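Transcriptional activator TenA-1 (Sulfolobus solfataricus P2, PDB 2QZC) probably acts in thiamine metabolism as a TenA-like thiaminase with an all-helical, heme oxygenase-like fold, despite being named a transcriptional activator. Local coordinates at residues Asn20-His25 against Arg197-Phe202; Asn76-Ser81 against Lys169-Ala174; Gly34-Asp39 against Glu154-Trp159. All coordinates share one frame; numbering follows the deposited sequence.

Interaction 1 of 3, residues Asn20-His25 against Arg197-Phe202; sequences NKYVKH and RFEIGF. With IMD (imidazole), chain C.
The imidazole sits against E199 and F202 of helix 186-208. Its N1 donates a nearly straight hydrogen bond to E199 OE2, 2.8 Å away with an N-H...O angle of 163°, while its C4 lies over the centre of the F202 ring, 3.4 Å above the plane. An alanine at F202 would lose this ring from beneath the imidazole and would probably leave the small molecule less well held. The OE2 of E199 is also hydrogen-bonded to Y115, and the imidazole is also hydrogen-bonded to D48 OD1. In the TenA family, with its heme oxygenase-like helical bundle, such a buried carboxylate beside aromatic rings is consistent with a ligand pocket, although the imidazole itself probably came from the crystallisation liquor.

Behind the carboxylate stands Y22. E199 CB makes a CH-pi contact with its ring, 3.7 Å from the centroid, and V23 CG1 lies over the opposite face. CG of Y22 is anti to the backbone N (chi1 165°), which sends the ring alongside E199, and its hydroxyl is hydrogen-bonded to P136 O.

Farther out, I200 wedges between the helices: its CG1 lies 3.9 Å from Y22 CB, and its CD1 touches K21 CB. H25 crosses I200 obliquely, its NE2 hydrogen-bonded to D204 and its ND1 capping the helix that follows at F27 N.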
loop_
_atom_site.group_PDB
_atom_site.type_symbol
_atom_site.label_atom_id
_atom_site.label_comp_id
_atom_site.label_asym_id
_atom_site.label_seq_id
_atom_site.Cartn_x
_atom_site.Cartn_y
_atom_site.Cartn_z
ATOM N N ASN A 20 12.134 14.762 -24.453
ATOM C CA ASN A 20 11.956 14.058 -25.730
ATOM C C ASN A 20 12.967 12.931 -25.922
ATOM O O ASN A 20 12.649 11.951 -26.601
ATOM C CB ASN A 20 11.916 15.025 -26.925
ATOM C CG ASN A 20 10.585 15.776 -27.013
ATOM O OD1 ASN A 20 9.555 15.330 -26.488
ATOM N ND2 ASN A 20 10.610 16.924 -27.663
ATOM N N LYS A 21 14.156 13.041 -25.323
ATOM C CA LYS A 21 15.114 11.918 -25.366
ATOM C C LYS A 21 14.528 10.669 -24.705
ATOM O O LYS A 21 14.886 9.546 -25.051
ATOM C CB LYS A 21 16.455 12.276 -24.746
ATOM C CG LYS A 21 17.272 13.237 -25.615
ATOM C CD LYS A 21 18.587 13.607 -25.002
ATOM C CE LYS A 21 19.364 14.541 -25.929
ATOM N NZ LYS A 21 20.722 14.767 -25.364
ATOM N N TYR A 22 13.638 10.886 -23.725
ATOM C CA TYR A 22 12.913 9.820 -23.032
ATOM C C TYR A 22 11.690 9.346 -23.828
ATOM O O TYR A 22 11.616 8.178 -24.230
ATOM C CB TYR A 22 12.525 10.324 -21.616
ATOM C CG TYR A 22 11.476 9.546 -20.840
ATOM C CD1 TYR A 22 11.343 8.172 -20.955
ATOM C CD2 TYR A 22 10.653 10.203 -19.913
ATOM C CE1 TYR A 22 10.378 7.480 -20.240
ATOM C CE2 TYR A 22 9.702 9.508 -19.163
ATOM C CZ TYR A 22 9.613 8.138 -19.310
ATOM O OH TYR A 22 8.677 7.427 -18.585
ATOM N N VAL A 23 10.721 10.222 -24.044
ATOM C CA VAL A 23 9.443 9.804 -24.622
ATOM C C VAL A 23 9.463 9.590 -26.136
ATOM O O VAL A 23 8.521 8.990 -26.660
ATOM C CB VAL A 23 8.265 10.701 -24.197
ATOM C CG1 VAL A 23 8.098 10.717 -22.666
ATOM C CG2 VAL A 23 8.394 12.118 -24.785
ATOM N N LYS A 24 10.513 10.058 -26.798
ATOM C CA LYS A 24 10.721 9.816 -28.238
ATOM C C LYS A 24 12.019 9.041 -28.458
ATOM O O LYS A 24 12.637 9.116 -29.529
ATOM C CB LYS A 24 10.724 11.134 -29.044
ATOM C CG LYS A 24 9.487 11.957 -28.887
ATOM C CD LYS A 24 9.566 13.257 -29.731
ATOM C CE LYS A 24 8.199 13.974 -29.787
ATOM N NZ LYS A 24 8.278 15.167 -30.646
ATOM N N HIS A 25 12.420 8.227 -27.467
ATOM C CA HIS A 25 13.640 7.423 -27.567
ATOM C C HIS A 25 13.577 6.449 -28.761
ATOM O O HIS A 25 12.499 5.981 -29.115
ATOM C CB HIS A 25 13.797 6.585 -26.273
ATOM C CG HIS A 25 15.162 6.020 -26.073
ATOM N ND1 HIS A 25 15.622 4.875 -26.700
ATOM C CD2 HIS A 25 16.159 6.440 -25.259
ATOM C CE1 HIS A 25 16.866 4.653 -26.306
ATOM N NE2 HIS A 25 17.216 5.595 -25.434
ATOM N N ARG A 197 16.758 10.859 -16.584
ATOM C CA ARG A 197 18.037 10.294 -17.049
ATOM C C ARG A 197 18.023 8.767 -16.924
ATOM O O ARG A 197 18.504 8.062 -17.813
ATOM C CB ARG A 197 19.224 10.834 -16.295
ATOM C CG ARG A 197 19.492 12.333 -16.538
ATOM C CD ARG A 197 20.788 12.753 -15.831
ATOM N NE ARG A 197 20.999 14.211 -15.948
ATOM C CZ ARG A 197 21.505 14.828 -16.998
ATOM N NH1 ARG A 197 21.838 14.195 -18.102
ATOM N NH2 ARG A 197 21.648 16.155 -16.920
ATOM N N PHE A 198 17.454 8.239 -15.837
ATOM C CA PHE A 198 17.408 6.795 -15.677
ATOM C C PHE A 198 16.483 6.144 -16.712
ATOM O O PHE A 198 16.750 5.019 -17.154
ATOM C CB PHE A 198 16.980 6.393 -14.258
ATOM C CG PHE A 198 18.006 6.644 -13.205
ATOM C CD1 PHE A 198 19.229 6.003 -13.299
ATOM C CD2 PHE A 198 17.711 7.314 -12.028
ATOM C CE1 PHE A 198 20.210 6.168 -12.303
ATOM C CE2 PHE A 198 18.647 7.516 -11.068
ATOM C CZ PHE A 198 19.903 6.940 -11.172
ATOM N N GLU A 199 15.378 6.790 -17.063
ATOM C CA GLU A 199 14.478 6.257 -18.102
ATOM C C GLU A 199 15.188 6.154 -19.438
ATOM O O GLU A 199 15.122 5.130 -20.140
ATOM C CB GLU A 199 13.239 7.138 -18.231
ATOM C CG GLU A 199 12.265 7.007 -17.088
ATOM C CD GLU A 199 11.565 5.669 -17.044
ATOM O OE1 GLU A 199 11.581 4.908 -18.045
ATOM O OE2 GLU A 199 10.965 5.351 -15.982
ATOM N N ILE A 200 15.891 7.225 -19.822
ATOM C CA ILE A 200 16.674 7.221 -21.063
ATOM C C ILE A 200 17.693 6.065 -21.027
ATOM O O ILE A 200 17.809 5.274 -21.993
ATOM C CB ILE A 200 17.377 8.564 -21.264
ATOM C CG1 ILE A 200 16.354 9.683 -21.469
ATOM C CG2 ILE A 200 18.328 8.498 -22.481
ATOM C CD1 ILE A 200 16.921 11.117 -21.263
ATOM N N GLY A 201 18.411 5.955 -19.920
ATOM C CA GLY A 201 19.372 4.889 -19.736
ATOM C C GLY A 201 18.760 3.511 -19.767
ATOM O O GLY A 201 19.371 2.550 -20.237
ATOM N N PHE A 202 17.540 3.389 -19.255
ATOM C CA PHE A 202 16.830 2.083 -19.220
ATOM C C PHE A 202 16.553 1.574 -20.642
ATOM O O PHE A 202 16.799 0.401 -20.951
ATOM C CB PHE A 202 15.510 2.234 -18.421
ATOM C CG PHE A 202 14.953 0.947 -17.886
ATOM C CD1 PHE A 202 14.196 0.098 -18.671
ATOM C CD2 PHE A 202 15.182 0.590 -16.562
ATOM C CE1 PHE A 202 13.726 -1.164 -18.139
ATOM C CE2 PHE A 202 14.669 -0.590 -16.036
ATOM C CZ PHE A 202 13.968 -1.464 -16.834
HETATM N N1 IMD C . 10.508 2.603 -16.184
HETATM C C2 IMD C . 9.450 1.829 -16.286
HETATM N N3 IMD C . 9.882 0.585 -16.382
HETATM C C4 IMD C . 11.214 0.577 -16.297
HETATM C C5 IMD C . 11.632 1.876 -16.161
#

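Interaction 2 of 3, residues Asn76-Ser81 against Lys169-Ala174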
loop_
_atom_site.group_PDB
_atom_site.type_symbol
_atom_site.label_atom_id
_atom_site.label_comp_id
_atom_site.label_asym_id
_atom_site.label_seq_id
_atom_site.Cartn_x
_atom_site.Cartn_y
_atom_site.Cartn_z
ATOM N N ASN A 76 -5.827 2.528 -3.965
ATOM C CA ASN A 76 -7.046 1.863 -4.436
ATOM C C ASN A 76 -6.916 1.461 -5.903
ATOM O O ASN A 76 -7.339 0.362 -6.291
ATOM C CB ASN A 76 -8.257 2.775 -4.271
ATOM C CG ASN A 76 -9.515 2.192 -4.890
ATOM O OD1 ASN A 76 -9.985 2.676 -5.917
ATOM N ND2 ASN A 76 -10.002 1.096 -4.327
ATOM N N LEU A 77 -6.344 2.352 -6.713
ATOM C CA LEU A 77 -6.141 2.104 -8.145
ATOM C C LEU A 77 -5.001 1.148 -8.457
ATOM O O LEU A 77 -5.117 0.321 -9.357
ATOM C CB LEU A 77 -5.999 3.436 -8.904
ATOM C CG LEU A 77 -7.239 4.337 -8.828
ATOM C CD1 LEU A 77 -7.034 5.693 -9.483
ATOM C CD2 LEU A 77 -8.464 3.657 -9.452
ATOM N N VAL A 78 -3.905 1.271 -7.724
ATOM C CA VAL A 78 -2.738 0.416 -7.933
ATOM C C VAL A 78 -3.007 -1.027 -7.526
ATOM O O VAL A 78 -2.644 -1.943 -8.267
ATOM C CB VAL A 78 -1.497 0.982 -7.227
ATOM C CG1 VAL A 78 -0.325 -0.049 -7.218
ATOM C CG2 VAL A 78 -1.091 2.308 -7.868
ATOM N N PHE A 79 -3.660 -1.219 -6.381
ATOM C CA PHE A 79 -4.005 -2.553 -5.849
ATOM C C PHE A 79 -5.438 -3.030 -6.183
ATOM O O PHE A 79 -5.998 -3.848 -5.476
ATOM C CB PHE A 79 -3.676 -2.616 -4.349
ATOM C CG PHE A 79 -2.228 -2.554 -4.079
ATOM C CD1 PHE A 79 -1.439 -3.692 -4.250
ATOM C CD2 PHE A 79 -1.613 -1.366 -3.713
ATOM C CE1 PHE A 79 -0.077 -3.643 -4.034
ATOM C CE2 PHE A 79 -0.255 -1.300 -3.509
ATOM C CZ PHE A 79 0.523 -2.454 -3.668
ATOM N N SER A 80 -6.000 -2.555 -7.294
ATOM C CA SER A 80 -7.311 -3.002 -7.801
ATOM C C SER A 80 -7.159 -4.307 -8.600
ATOM O O SER A 80 -6.039 -4.713 -8.959
ATOM C CB SER A 80 -7.932 -1.941 -8.722
ATOM O OG SER A 80 -9.023 -2.453 -9.477
ATOM N N SER A 81 -8.302 -4.937 -8.883
ATOM C CA SER A 81 -8.374 -6.173 -9.690
ATOM C C SER A 81 -9.644 -6.205 -10.556
ATOM O O SER A 81 -9.835 -5.351 -11.436
ATOM C CB SER A 81 -8.276 -7.414 -8.788
ATOM O OG SER A 81 -9.212 -7.367 -7.719
ATOM N N LYS A 169 -5.112 5.833 -17.192
ATOM C CA LYS A 169 -5.278 7.287 -17.105
ATOM C C LYS A 169 -5.839 7.730 -15.752
ATOM O O LYS A 169 -5.443 8.777 -15.224
ATOM C CB LYS A 169 -6.147 7.860 -18.229
ATOM C CG LYS A 169 -5.694 7.507 -19.648
ATOM C CD LYS A 169 -4.209 7.513 -19.904
ATOM C CE LYS A 169 -3.910 7.294 -21.375
ATOM N NZ LYS A 169 -2.445 7.098 -21.660
ATOM N N LYS A 170 -6.736 6.915 -15.176
ATOM C CA LYS A 170 -7.295 7.192 -13.835
ATOM C C LYS A 170 -6.202 7.141 -12.771
ATOM O O LYS A 170 -6.195 7.950 -11.827
ATOM C CB LYS A 170 -8.444 6.231 -13.487
ATOM C CG LYS A 170 -9.716 6.503 -14.244
ATOM C CD LYS A 170 -10.758 5.467 -13.834
ATOM C CE LYS A 170 -12.086 5.682 -14.542
ATOM N NZ LYS A 170 -13.050 4.574 -14.238
ATOM N N ARG A 171 -5.273 6.185 -12.913
ATOM C CA ARG A 171 -4.128 6.110 -12.004
ATOM C C ARG A 171 -3.302 7.397 -12.098
ATOM O O ARG A 171 -2.911 7.962 -11.059
ATOM C CB ARG A 171 -3.194 4.954 -12.333
ATOM C CG ARG A 171 -3.595 3.577 -11.925
ATOM C CD ARG A 171 -2.383 2.656 -12.224
ATOM N NE ARG A 171 -2.593 1.248 -11.923
ATOM C CZ ARG A 171 -3.303 0.385 -12.648
ATOM N NH1 ARG A 171 -3.999 0.761 -13.725
ATOM N NH2 ARG A 171 -3.372 -0.883 -12.245
ATOM N N ILE A 172 -3.030 7.840 -13.323
ATOM C CA ILE A 172 -2.256 9.070 -13.544
ATOM C C ILE A 172 -2.972 10.275 -12.939
ATOM O O ILE A 172 -2.363 11.128 -12.306
ATOM C CB ILE A 172 -1.879 9.309 -15.015
ATOM C CG1 ILE A 172 -1.114 8.113 -15.570
ATOM C CG2 ILE A 172 -1.149 10.638 -15.198
ATOM C CD1 ILE A 172 0.137 7.696 -14.762
ATOM N N GLU A 173 -4.288 10.357 -13.134
ATOM C CA GLU A 173 -5.032 11.450 -12.519
ATOM C C GLU A 173 -4.881 11.495 -11.001
ATOM O O GLU A 173 -4.707 12.571 -10.451
ATOM C CB GLU A 173 -6.516 11.377 -12.906
ATOM C CG GLU A 173 -6.745 11.722 -14.356
ATOM C CD GLU A 173 -8.162 11.447 -14.873
ATOM O OE1 GLU A 173 -9.008 10.884 -14.136
ATOM O OE2 GLU A 173 -8.379 11.773 -16.055
ATOM N N ALA A 174 -4.927 10.329 -10.343
ATOM C CA ALA A 174 -4.764 10.262 -8.887
ATOM C C ALA A 174 -3.342 10.712 -8.457
ATOM O O ALA A 174 -3.170 11.400 -7.454
ATOM C CB ALA A 174 -5.067 8.859 -8.376
#
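Apolar contact centres on L77, at the end of helix 68-78. Its CG is anti to the carbonyl carbon (chi1 -62°), and the side chain leaves the backbone toward helix 166-179. There L77 CD1 meets A174 CB at 3.9 Å and rests 3.4 Å from K170 O. Lower on the same side chain, L77 CB lies 3.9 Å from R171 CG, so the aliphatic part of the arginine completes the grip on the leucine.

The polar side is looser. R171 runs extended from CG to NE and lays its guanidinium beneath the end of helix 68-78, with L77 O 3.3 Å above one face and toward its rim. R171 NH2 is 3.6 Å from L77 O, a long approach, though the charge is probably favourable next to the carbonyl. V78 CA comes near NE obliquely, while the V78 side chain packs on L56 and L59 of helix 38-63. K170 turns its amino group away to a salt bridge with E167.

Just past L77 and V78, F79 O bonds N76 ND2 of the second subunit, and the reverse bond is made too. The contact is surface helix-on-helix packing within the heme oxygenase-like bundle, right beside the dimer interface.

Interaction 3 of 3, residues Gly34-Asp39 against Glu154-Trp159; sequences GSLPLD and EVYKTW
In this corner of the heme oxygenase-like helical bundle, the turn that leads into helix 38-63 is pinned to the first turns of helix 154-164, and Y156 does most of the work.

The polar part is one hydrogen bond. Y156 OH donates to L36 O over 2.6 Å, a short bond. The hydroxyl approaches from above the carbonyl plane, 52° out of it, with a C=O...O angle of 124°. Seen from the tyrosine, L36 O lies at the edge of the ring, near its plane, and G34 O lies at the edge too, 4.0 Å from Y156 CE2. G34, the first residue to leave helical geometry after helix 26-32, does so with a positive phi, and its CA sits beside Y156 CD2.

Apolar contacts gather round the same hydroxyl end. The L36 side chain crosses the tyrosine at about a right angle, bringing its CB to 3.9 Å from Y156 CZ; beyond that it packs on F27 and M31 of helix 26-32. L38 comes in obliquely, its CD2 3.9 Å from Y156 CZ and also against V155 CG1 at 4.0 Å. One leucine methyl thus bridges two successive residues of the helix. The chi1 of Y156, -49°, places CG anti to the carbonyl carbon and sends the ring out to the turn, where F41 meets it edge-to-face.

The start of helix 154-164 is held from just before it by N153, whose OD1 accepts from Y156 N. Within the helix, E154 O serves two donors on T158: the backbone N, and the hydroxyl OG1, which approaches it at 2.7 Å.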
loop_
_atom_site.group_PDB
_atom_site.type_symbol
_atom_site.label_atom_id
_atom_site.label_comp_id
_atom_site.label_asym_id
_atom_site.label_seq_id
_atom_site.Cartn_x
_atom_site.Cartn_y
_atom_site.Cartn_z
ATOM N N GLY A 34 7.280 -0.912 -35.489
ATOM C CA GLY A 34 7.296 -2.354 -35.382
ATOM C C GLY A 34 8.613 -3.027 -35.597
ATOM O O GLY A 34 8.662 -4.255 -35.466
ATOM N N SER A 35 9.677 -2.276 -35.896
ATOM C CA SER A 35 10.967 -2.841 -36.242
ATOM C C SER A 35 11.832 -3.302 -35.055
ATOM O O SER A 35 12.853 -3.957 -35.266
ATOM C CB SER A 35 11.803 -1.844 -37.065
ATOM O OG SER A 35 12.186 -0.704 -36.287
ATOM N N LEU A 36 11.451 -2.964 -33.810
ATOM C CA LEU A 36 12.226 -3.397 -32.655
ATOM C C LEU A 36 12.267 -4.917 -32.619
ATOM O O LEU A 36 11.198 -5.556 -32.603
ATOM C CB LEU A 36 11.608 -2.890 -31.329
ATOM C CG LEU A 36 12.428 -3.154 -30.054
ATOM C CD1 LEU A 36 13.662 -2.245 -30.039
ATOM C CD2 LEU A 36 11.545 -2.929 -28.800
ATOM N N PRO A 37 13.475 -5.511 -32.592
ATOM C CA PRO A 37 13.514 -6.957 -32.504
ATOM C C PRO A 37 12.855 -7.506 -31.235
ATOM O O PRO A 37 13.059 -6.942 -30.141
ATOM C CB PRO A 37 15.008 -7.267 -32.493
ATOM C CG PRO A 37 15.649 -6.129 -33.122
ATOM C CD PRO A 37 14.829 -4.947 -32.679
ATOM N N LEU A 38 12.085 -8.576 -31.359
ATOM C CA LEU A 38 11.433 -9.163 -30.194
ATOM C C LEU A 38 12.400 -9.631 -29.103
ATOM O O LEU A 38 12.010 -9.578 -27.916
ATOM C CB LEU A 38 10.401 -10.244 -30.576
ATOM C CG LEU A 38 9.110 -9.757 -31.256
ATOM C CD1 LEU A 38 8.270 -11.024 -31.556
ATOM C CD2 LEU A 38 8.277 -8.781 -30.433
ATOM N N ASP A 39 13.622 -10.047 -29.436
ATOM C CA ASP A 39 14.609 -10.446 -28.395
ATOM C C ASP A 39 14.977 -9.252 -27.492
ATOM O O ASP A 39 15.232 -9.442 -26.283
ATOM C CB ASP A 39 15.898 -11.110 -28.945
ATOM C CG ASP A 39 16.844 -10.130 -29.676
ATOM O OD1 ASP A 39 16.427 -9.539 -30.693
ATOM O OD2 ASP A 39 18.023 -9.970 -29.265
ATOM N N GLU A 154 1.577 -6.407 -33.366
ATOM C CA GLU A 154 0.608 -6.869 -32.383
ATOM C C GLU A 154 1.153 -6.876 -30.935
ATOM O O GLU A 154 0.420 -6.532 -30.000
ATOM C CB GLU A 154 0.069 -8.245 -32.773
ATOM C CG GLU A 154 -1.017 -8.823 -31.854
ATOM C CD GLU A 154 -2.312 -8.014 -31.707
ATOM O OE1 GLU A 154 -2.572 -6.982 -32.376
ATOM O OE2 GLU A 154 -3.138 -8.448 -30.868
ATOM N N VAL A 155 2.404 -7.286 -30.760
ATOM C CA VAL A 155 3.038 -7.293 -29.417
ATOM C C VAL A 155 3.127 -5.874 -28.873
ATOM O O VAL A 155 2.720 -5.622 -27.728
ATOM C CB VAL A 155 4.413 -7.975 -29.450
ATOM C CG1 VAL A 155 5.186 -7.717 -28.149
ATOM C CG2 VAL A 155 4.237 -9.458 -29.666
ATOM N N TYR A 156 3.613 -4.930 -29.683
ATOM C CA TYR A 156 3.739 -3.532 -29.227
ATOM C C TYR A 156 2.437 -2.826 -29.009
ATOM O O TYR A 156 2.272 -2.105 -28.022
ATOM C CB TYR A 156 4.758 -2.728 -30.081
ATOM C CG TYR A 156 6.060 -3.471 -30.231
ATOM C CD1 TYR A 156 6.645 -4.146 -29.144
ATOM C CD2 TYR A 156 6.726 -3.532 -31.446
ATOM C CE1 TYR A 156 7.795 -4.853 -29.272
ATOM C CE2 TYR A 156 7.908 -4.266 -31.575
ATOM C CZ TYR A 156 8.436 -4.932 -30.478
ATOM O OH TYR A 156 9.584 -5.659 -30.533
ATOM N N LYS A 157 1.446 -3.092 -29.854
ATOM C CA LYS A 157 0.108 -2.560 -29.652
ATOM C C LYS A 157 -0.487 -3.112 -28.338
ATOM O O LYS A 157 -1.126 -2.388 -27.573
ATOM C CB LYS A 157 -0.792 -2.922 -30.870
ATOM C CG LYS A 157 -2.180 -2.344 -30.814
ATOM C CD LYS A 157 -3.063 -2.761 -32.022
ATOM C CE LYS A 157 -2.621 -2.172 -33.307
ATOM N NZ LYS A 157 -2.689 -0.677 -33.379
ATOM N N THR A 158 -0.287 -4.402 -28.093
ATOM C CA THR A 158 -0.782 -5.036 -26.850
ATOM C C THR A 158 -0.143 -4.403 -25.613
ATOM O O THR A 158 -0.848 -4.059 -24.655
ATOM C CB THR A 158 -0.522 -6.549 -26.838
ATOM O OG1 THR A 158 -1.222 -7.168 -27.937
ATOM C CG2 THR A 158 -1.010 -7.198 -25.525
ATOM N N TRP A 159 1.180 -4.240 -25.651
ATOM C CA TRP A 159 1.888 -3.588 -24.538
ATOM C C TRP A 159 1.339 -2.194 -24.312
ATOM O O TRP A 159 1.010 -1.820 -23.173
ATOM C CB TRP A 159 3.382 -3.524 -24.868
ATOM C CG TRP A 159 4.213 -2.742 -23.862
ATOM C CD1 TRP A 159 4.785 -3.221 -22.711
ATOM C CD2 TRP A 159 4.596 -1.382 -23.968
ATOM N NE1 TRP A 159 5.443 -2.221 -22.072
ATOM C CE2 TRP A 159 5.350 -1.074 -22.799
ATOM C CE3 TRP A 159 4.326 -0.362 -24.880
ATOM C CZ2 TRP A 159 5.872 0.199 -22.565
ATOM C CZ3 TRP A 159 4.796 0.901 -24.635
ATOM C CH2 TRP A 159 5.592 1.176 -23.482
#

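From the N terminus, the first segment to take part lies on helix 18-23, and interaction 1 joins it to helix 186-208, closing a loop that takes in most of the chain. Interactions 3 and 2 are both nested inside that loop. The turn at 34-39 pairs with 154-159, and 76-81 pairs with 169-174, so these two loops cross: their segments alternate along the chain. Helix 38-63 is followed by helix 68-78, and helix 154-164 by helix 166-179, so consecutive helices on each side are tied to consecutive partners. Interactions 1 and 2 lie on opposite sides of the chain's centre, their own centres about 24 Å apart, and none of the three contacts touches another.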